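Local coordinates for protein Glp_546_48378_50642 (Giardia intestinalis, PDB 2QVW) that cleaves double-stranded RNA in the RNA interference pathway, producing small interfering RNAs of 21 to 23 base pairs, at residues Ala430-Ser435 with Ala536-Leu541; Leu354-Pro358 with Met490-Arg494. One frame throughout, in Å; residues are numbered along the deposited sequence.

Overall arrangement
Both contacts lie on the same side of the molecule's centre, with their own centres about 12 Å apart. Their segments alternate along the chain: 354-358, then 430-435, then 490-494, then 536-541. Contact 1 joins helices 421-433 and 528-542; contact 2 joins the end of helix 330-356 to helix 486-497. They also touch each other, Trp540 and Leu539 of contact 1 packing on Leu356 and Phe491 of contact 2. Helix 330-356 belongs to the first RNase III domain and carries Glu338, a probable manganese ligand. The two contacts together pack the end of that helix against helices 486-497 and 528-542, and through the latter against 421-433.

Contact 1 of 2, residues Ala430-Ser435 with Ala536-Leu541; sequences AKTLMS and ARGLWL
Arg537 reaches across to the carbonyl oxygens where helix 421-433 ends. The side chain starts with CG beside the backbone N and bends at chi2 (-93°), which carries the guanidinium in among these oxygens. They meet it at an edge, near its plane. NE makes a weak, bent bond to Ala430 O at 3.1 Å, with an N-H...O angle of 123°. Both NE and NH2 also point at Met434 O, with NH2 at 3.0 Å. Lys431 O is a more distant neighbour of NH2, and the places of these last two oxygens are unsure because they come too close to each other in the model. A buried positive charge at the carboxyl end of a helix probably suits the partial negative charge of the last carbonyls.

Alongside the arginine, Met434 lies across the start of the Trp540 side chain. Its SD stands 4.5 Å from the centroid of the five-membered indole ring and 32° off the ring normal, a Met-aromatic contact of oblique geometry. CE ends beside Ala536 and the Trp540 CB. With CG set anti to the backbone N, the Trp540 indole projects toward the end of helix 421-433. The six-membered part of the ring is met by Leu433, whose CD1 lies 4.1 Å from CZ2. Ala430 CB sits between Leu541 CD2, at 4.0 Å, and Arg537 CD, at 4.2 Å.

Further out, Phe513 of helix 500-516 covers Ala430, and the loop residues Val481 and Phe482 lie against Ala536 and Met434. Backbone hydrogen bonds tie Leu433 to Cys483 and Ser435 to Val481. Trp540 in turn packs on Leu353 and Leu356 of helix 330-356, whose Arg352 bonds to the Trp540 carbonyl.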
ATOM      1  N   ALA A 430     -11.868   4.281 -15.045  1.00 24.07           N
ATOM      2  CA  ALA A 430     -13.119   4.422 -15.770  1.00 23.69           C
ATOM      3  C   ALA A 430     -14.162   5.252 -15.008  1.00 23.36           C
ATOM      4  O   ALA A 430     -14.723   6.206 -15.546  1.00 23.41           O
ATOM      5  CB  ALA A 430     -13.677   3.045 -16.109  1.00 23.74           C
ATOM      6  N   LYS A 431     -14.406   4.901 -13.749  1.00 23.23           N
ATOM      7  CA  LYS A 431     -15.394   5.612 -12.935  1.00 23.44           C
ATOM      8  C   LYS A 431     -15.131   7.107 -12.905  1.00 23.41           C
ATOM      9  O   LYS A 431     -15.923   7.902 -13.385  1.00 23.72           O
ATOM     10  CB  LYS A 431     -15.373   5.157 -11.474  1.00 23.52           C
ATOM     11  CG  LYS A 431     -15.394   3.674 -11.159  1.00 24.84           C
ATOM     12  CD  LYS A 431     -15.284   3.564  -9.633  1.00 27.93           C
ATOM     13  CE  LYS A 431     -14.957   2.177  -9.132  1.00 30.69           C
ATOM     14  NZ  LYS A 431     -14.637   2.201  -7.677  1.00 32.57           N
ATOM     15  N   THR A 432     -13.997   7.455 -12.309  1.00 23.13           N
ATOM     16  CA  THR A 432     -13.556   8.823 -12.109  1.00 22.49           C
ATOM     17  C   THR A 432     -13.409   9.776 -13.297  1.00 22.85           C
ATOM     18  O   THR A 432     -13.928  10.888 -13.247  1.00 23.13           O
ATOM     19  CB  THR A 432     -12.237   8.813 -11.318  1.00 22.08           C
ATOM     20  OG1 THR A 432     -11.313   7.923 -11.946  1.00 21.25           O
ATOM     21  CG2 THR A 432     -12.472   8.328  -9.893  1.00 21.56           C
ATOM     22  N   LEU A 433     -12.709   9.363 -14.352  1.00 23.00           N
ATOM     23  CA  LEU A 433     -12.493  10.224 -15.520  1.00 23.56           C
ATOM     24  C   LEU A 433     -13.765  10.601 -16.257  1.00 24.17           C
ATOM     25  O   LEU A 433     -13.828  11.649 -16.893  1.00 24.46           O
ATOM     26  CB  LEU A 433     -11.554   9.559 -16.522  1.00 23.45           C
ATOM     27  CG  LEU A 433     -10.152   9.143 -16.087  1.00 23.44           C
ATOM     28  CD1 LEU A 433      -9.394   8.677 -17.316  1.00 23.80           C
ATOM     29  CD2 LEU A 433      -9.424  10.295 -15.428  1.00 23.52           C
ATOM     30  N   MET A 434     -14.768   9.729 -16.175  1.00 24.61           N
ATOM     31  CA  MET A 434     -16.058   9.929 -16.843  1.00 25.14           C
ATOM     32  C   MET A 434     -17.173   9.831 -15.816  1.00 26.03           C
ATOM     33  O   MET A 434     -17.235   8.882 -15.048  1.00 26.26           O
ATOM     34  CB  MET A 434     -16.259   8.862 -17.917  1.00 24.67           C
ATOM     35  CG  MET A 434     -15.039   8.669 -18.782  1.00 24.68           C
ATOM     36  SD  MET A 434     -14.864   7.013 -19.417  1.00 25.67           S
ATOM     37  CE  MET A 434     -15.187   7.290 -21.057  1.00 25.78           C
ATOM     38  N   SER A 435     -18.059  10.813 -15.817  1.00 27.24           N
ATOM     39  CA  SER A 435     -19.147  10.844 -14.864  1.00 28.57           C
ATOM     40  C   SER A 435     -20.187  11.868 -15.294  1.00 29.74           C
ATOM     41  O   SER A 435     -19.857  12.877 -15.929  1.00 29.85           O
ATOM     42  CB  SER A 435     -18.594  11.207 -13.484  1.00 28.47           C
ATOM     43  OG  SER A 435     -19.608  11.655 -12.623  1.00 28.83           O
ATOM     44  N   ALA A 536     -19.628   6.212 -22.913  1.00 22.10           N
ATOM     45  CA  ALA A 536     -18.257   6.660 -22.715  1.00 21.68           C
ATOM     46  C   ALA A 536     -17.438   5.555 -22.080  1.00 21.55           C
ATOM     47  O   ALA A 536     -16.452   5.107 -22.653  1.00 21.71           O
ATOM     48  CB  ALA A 536     -18.240   7.898 -21.838  1.00 21.58           C
ATOM     49  N   ARG A 537     -17.855   5.117 -20.896  1.00 21.22           N
ATOM     50  CA  ARG A 537     -17.161   4.045 -20.182  1.00 21.11           C
ATOM     51  C   ARG A 537     -16.945   2.883 -21.147  1.00 21.17           C
ATOM     52  O   ARG A 537     -15.805   2.537 -21.477  1.00 21.18           O
ATOM     53  CB  ARG A 537     -18.003   3.574 -18.992  1.00 21.14           C
ATOM     54  CG  ARG A 537     -18.394   4.672 -18.006  1.00 20.91           C
ATOM     55  CD  ARG A 537     -17.413   4.795 -16.848  1.00 21.11           C
ATOM     56  NE  ARG A 537     -17.822   5.800 -15.864  1.00 21.40           N
ATOM     57  CZ  ARG A 537     -18.990   5.808 -15.231  1.00 22.21           C
ATOM     58  NH1 ARG A 537     -19.886   4.865 -15.476  1.00 22.59           N
ATOM     59  NH2 ARG A 537     -19.256   6.754 -14.341  1.00 22.52           N
ATOM     60  N   GLY A 538     -18.056   2.306 -21.604  1.00 21.16           N
ATOM     61  CA  GLY A 538     -18.026   1.196 -22.538  1.00 21.19           C
ATOM     62  C   GLY A 538     -17.123   1.402 -23.737  1.00 21.19           C
ATOM     63  O   GLY A 538     -16.398   0.499 -24.118  1.00 21.01           O
ATOM     64  N   LEU A 539     -17.173   2.574 -24.351  1.00 21.14           N
ATOM     65  CA  LEU A 539     -16.315   2.842 -25.496  1.00 20.94           C
ATOM     66  C   LEU A 539     -14.871   3.032 -25.067  1.00 21.14           C
ATOM     67  O   LEU A 539     -13.945   2.760 -25.836  1.00 21.15           O
ATOM     68  CB  LEU A 539     -16.775   4.095 -26.226  1.00 20.75           C
ATOM     69  CG  LEU A 539     -17.793   3.856 -27.329  1.00 20.43           C
ATOM     70  CD1 LEU A 539     -18.328   5.179 -27.826  1.00 20.84           C
ATOM     71  CD2 LEU A 539     -17.124   3.074 -28.452  1.00 19.79           C
ATOM     72  N   TRP A 540     -14.690   3.515 -23.836  1.00 21.35           N
ATOM     73  CA  TRP A 540     -13.365   3.746 -23.276  1.00 21.67           C
ATOM     74  C   TRP A 540     -12.635   2.421 -23.221  1.00 22.24           C
ATOM     75  O   TRP A 540     -11.623   2.241 -23.902  1.00 22.43           O
ATOM     76  CB  TRP A 540     -13.490   4.367 -21.879  1.00 21.35           C
ATOM     77  CG  TRP A 540     -12.193   4.519 -21.123  1.00 20.97           C
ATOM     78  CD1 TRP A 540     -11.771   3.755 -20.070  1.00 20.48           C
ATOM     79  CD2 TRP A 540     -11.148   5.481 -21.362  1.00 21.16           C
ATOM     80  NE1 TRP A 540     -10.532   4.175 -19.638  1.00 20.36           N
ATOM     81  CE2 TRP A 540     -10.125   5.232 -20.411  1.00 20.77           C
ATOM     82  CE3 TRP A 540     -10.974   6.529 -22.284  1.00 21.00           C
ATOM     83  CZ2 TRP A 540      -8.944   5.992 -20.353  1.00 20.62           C
ATOM     84  CZ3 TRP A 540      -9.797   7.289 -22.225  1.00 20.08           C
ATOM     85  CH2 TRP A 540      -8.800   7.012 -21.265  1.00 20.67           C
ATOM     86  N   LEU A 541     -13.169   1.483 -22.445  1.00 22.82           N
ATOM     87  CA  LEU A 541     -12.537   0.176 -22.316  1.00 23.67           C
ATOM     88  C   LEU A 541     -13.018  -0.846 -23.324  1.00 24.28           C
ATOM     89  O   LEU A 541     -12.656  -2.015 -23.248  1.00 24.73           O
ATOM     90  CB  LEU A 541     -12.751  -0.389 -20.913  1.00 23.68           C
ATOM     91  CG  LEU A 541     -13.450   0.437 -19.829  1.00 23.82           C
ATOM     92  CD1 LEU A 541     -14.956   0.370 -20.004  1.00 24.32           C
ATOM     93  CD2 LEU A 541     -13.073  -0.133 -18.475  1.00 24.20           C
TER

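Contact 2 of 2, residues Leu354-Pro358 with Met490-Arg494; sequences LCLFP and MFLER
Met490 O takes the helical N-H of Arg494, at 3.2 Å, and the edge of the Phe357 ring lies beside it, with CE1 at 3.3 Å. The carbonyl oxygen lies in the plane of that ring, so the aromatic C-H edge faces it rather than the pi cloud, a polarity that probably suits both.

The same ring carries most of the apolar contact. Phe357 places CG beside its backbone N (chi1 -58°), which sends the ring outward from the end of helix 330-356 so that CZ meets Met490 CB at 3.8 Å. The methionine chain, bent at both chi2 and chi3, then arches over one face of the ring and sets SD above it, 5.0 Å from the centroid and 22° off the ring normal, a rather distant Met-aromatic contact. Leu356 CG stands over the opposite face, offset toward the rim, and the ring is sandwiched between the two. At its far end Leu356 turns CD1 to the edge of the Phe491 ring, 4.2 Å from CE1, the two side chains crossing at about a right angle.

Arg494 runs past the end of helix 330-356 on the Leu356 side of the ring. CG and CD pass Leu356 O, and NH1 comes to 3.5 Å of that oxygen, obliquely and without a hydrogen bond. Pro358 CD lies over one face of the guanidinium, offset toward the rim. Leu368 of helix 362-373 also touches Phe357.

The last turn of helix 330-356, the long helix of an RNase III domain, and the two residues after it rest on the side of helix 486-497. Pro358 has a second role, since with Asp359 it forms a manganese site seen in this structure.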
ATOM      1  N   LEU A 354      -5.898   5.635 -27.759  1.00 21.72           N
ATOM      2  CA  LEU A 354      -5.527   5.155 -29.084  1.00 21.95           C
ATOM      3  C   LEU A 354      -6.736   4.474 -29.708  1.00 22.37           C
ATOM      4  O   LEU A 354      -7.063   4.719 -30.865  1.00 22.60           O
ATOM      5  CB  LEU A 354      -4.381   4.149 -28.974  1.00 21.67           C
ATOM      6  CG  LEU A 354      -2.997   4.481 -29.555  1.00 20.97           C
ATOM      7  CD1 LEU A 354      -2.521   5.811 -29.036  1.00 20.32           C
ATOM      8  CD2 LEU A 354      -2.003   3.389 -29.174  1.00 20.86           C
ATOM      9  N   CYS A 355      -7.390   3.616 -28.928  1.00 22.51           N
ATOM     10  CA  CYS A 355      -8.566   2.890 -29.373  1.00 22.77           C
ATOM     11  C   CYS A 355      -9.818   3.752 -29.420  1.00 23.11           C
ATOM     12  O   CYS A 355     -10.689   3.546 -30.264  1.00 23.36           O
ATOM     13  CB  CYS A 355      -8.822   1.692 -28.463  1.00 22.62           C
ATOM     14  SG  CYS A 355      -7.623   0.368 -28.631  1.00 22.89           S
ATOM     15  N   LEU A 356      -9.923   4.718 -28.520  1.00 23.27           N
ATOM     16  CA  LEU A 356     -11.104   5.571 -28.508  1.00 23.22           C
ATOM     17  C   LEU A 356     -11.104   6.527 -29.693  1.00 23.63           C
ATOM     18  O   LEU A 356     -12.157   6.961 -30.151  1.00 23.92           O
ATOM     19  CB  LEU A 356     -11.167   6.364 -27.211  1.00 22.65           C
ATOM     20  CG  LEU A 356     -12.386   7.268 -27.053  1.00 21.61           C
ATOM     21  CD1 LEU A 356     -13.669   6.467 -27.251  1.00 21.06           C
ATOM     22  CD2 LEU A 356     -12.355   7.896 -25.674  1.00 21.09           C
ATOM     23  N   PHE A 357      -9.908   6.857 -30.171  1.00 23.89           N
ATOM     24  CA  PHE A 357      -9.719   7.749 -31.316  1.00 24.14           C
ATOM     25  C   PHE A 357      -8.667   7.089 -32.222  1.00 24.49           C
ATOM     26  O   PHE A 357      -7.540   7.589 -32.360  1.00 24.84           O
ATOM     27  CB  PHE A 357      -9.212   9.113 -30.842  1.00 23.95           C
ATOM     28  CG  PHE A 357     -10.119   9.795 -29.862  1.00 23.90           C
ATOM     29  CD1 PHE A 357     -11.318  10.357 -30.281  1.00 24.39           C
ATOM     30  CD2 PHE A 357      -9.759   9.904 -28.525  1.00 23.63           C
ATOM     31  CE1 PHE A 357     -12.143  11.019 -29.381  1.00 24.33           C
ATOM     32  CE2 PHE A 357     -10.578  10.563 -27.623  1.00 24.23           C
ATOM     33  CZ  PHE A 357     -11.767  11.120 -28.049  1.00 24.48           C
ATOM     34  N   PRO A 358      -9.033   5.953 -32.849  1.00 24.37           N
ATOM     35  CA  PRO A 358      -8.165   5.182 -33.741  1.00 24.61           C
ATOM     36  C   PRO A 358      -7.648   5.950 -34.941  1.00 25.01           C
ATOM     37  O   PRO A 358      -6.675   5.544 -35.584  1.00 25.15           O
ATOM     38  CB  PRO A 358      -9.056   4.017 -34.141  1.00 24.44           C
ATOM     39  CG  PRO A 358     -10.388   4.655 -34.192  1.00 24.19           C
ATOM     40  CD  PRO A 358     -10.408   5.428 -32.905  1.00 23.96           C
ATOM     41  N   MET A 490     -14.428  15.976 -28.136  1.00 29.49           N
ATOM     42  CA  MET A 490     -13.844  15.005 -29.047  1.00 30.27           C
ATOM     43  C   MET A 490     -14.580  13.681 -28.959  1.00 30.00           C
ATOM     44  O   MET A 490     -14.709  12.954 -29.946  1.00 30.17           O
ATOM     45  CB  MET A 490     -12.367  14.800 -28.710  1.00 30.55           C
ATOM     46  CG  MET A 490     -11.464  15.891 -29.239  1.00 32.02           C
ATOM     47  SD  MET A 490     -10.363  15.217 -30.477  1.00 35.30           S
ATOM     48  CE  MET A 490     -11.550  14.525 -31.645  1.00 34.09           C
ATOM     49  N   PHE A 491     -15.063  13.372 -27.766  1.00 29.86           N
ATOM     50  CA  PHE A 491     -15.770  12.131 -27.567  1.00 29.60           C
ATOM     51  C   PHE A 491     -17.023  12.083 -28.421  1.00 29.95           C
ATOM     52  O   PHE A 491     -17.168  11.198 -29.269  1.00 30.13           O
ATOM     53  CB  PHE A 491     -16.129  11.968 -26.091  1.00 29.15           C
ATOM     54  CG  PHE A 491     -16.915  10.729 -25.796  1.00 28.22           C
ATOM     55  CD1 PHE A 491     -16.434   9.474 -26.168  1.00 27.55           C
ATOM     56  CD2 PHE A 491     -18.147  10.813 -25.164  1.00 27.50           C
ATOM     57  CE1 PHE A 491     -17.175   8.322 -25.913  1.00 27.18           C
ATOM     58  CE2 PHE A 491     -18.894   9.667 -24.906  1.00 27.08           C
ATOM     59  CZ  PHE A 491     -18.405   8.421 -25.283  1.00 27.24           C
ATOM     60  N   LEU A 492     -17.919  13.046 -28.203  1.00 30.15           N
ATOM     61  CA  LEU A 492     -19.183  13.115 -28.935  1.00 30.61           C
ATOM     62  C   LEU A 492     -18.961  13.030 -30.429  1.00 31.10           C
ATOM     63  O   LEU A 492     -19.744  12.411 -31.139  1.00 31.46           O
ATOM     64  CB  LEU A 492     -19.922  14.405 -28.598  1.00 30.34           C
ATOM     65  CG  LEU A 492     -20.265  14.610 -27.120  1.00 30.17           C
ATOM     66  CD1 LEU A 492     -21.008  15.929 -26.960  1.00 30.20           C
ATOM     67  CD2 LEU A 492     -21.103  13.446 -26.605  1.00 28.96           C
ATOM     68  N   GLU A 493     -17.887  13.642 -30.905  1.00 31.38           N
ATOM     69  CA  GLU A 493     -17.589  13.597 -32.326  1.00 31.86           C
ATOM     70  C   GLU A 493     -17.425  12.141 -32.753  1.00 31.40           C
ATOM     71  O   GLU A 493     -17.977  11.717 -33.764  1.00 31.49           O
ATOM     72  CB  GLU A 493     -16.309  14.367 -32.635  1.00 32.29           C
ATOM     73  CG  GLU A 493     -16.234  14.863 -34.080  1.00 35.91           C
ATOM     74  CD  GLU A 493     -16.554  13.772 -35.119  1.00 39.38           C
ATOM     75  OE1 GLU A 493     -15.832  12.749 -35.160  1.00 41.05           O
ATOM     76  OE2 GLU A 493     -17.531  13.943 -35.891  1.00 39.05           O
ATOM     77  N   ARG A 494     -16.666  11.372 -31.985  1.00 31.08           N
ATOM     78  CA  ARG A 494     -16.463   9.970 -32.318  1.00 30.90           C
ATOM     79  C   ARG A 494     -17.798   9.260 -32.504  1.00 31.37           C
ATOM     80  O   ARG A 494     -18.008   8.565 -33.493  1.00 31.36           O
ATOM     81  CB  ARG A 494     -15.670   9.271 -31.216  1.00 30.41           C
ATOM     82  CG  ARG A 494     -15.410   7.797 -31.508  1.00 28.92           C
ATOM     83  CD  ARG A 494     -14.520   7.629 -32.726  1.00 28.32           C
ATOM     84  NE  ARG A 494     -14.864   6.460 -33.530  1.00 27.25           N
ATOM     85  CZ  ARG A 494     -14.827   5.201 -33.102  1.00 27.04           C
ATOM     86  NH1 ARG A 494     -14.458   4.926 -31.860  1.00 27.15           N
ATOM     87  NH2 ARG A 494     -15.153   4.208 -33.922  1.00 27.51           N
TER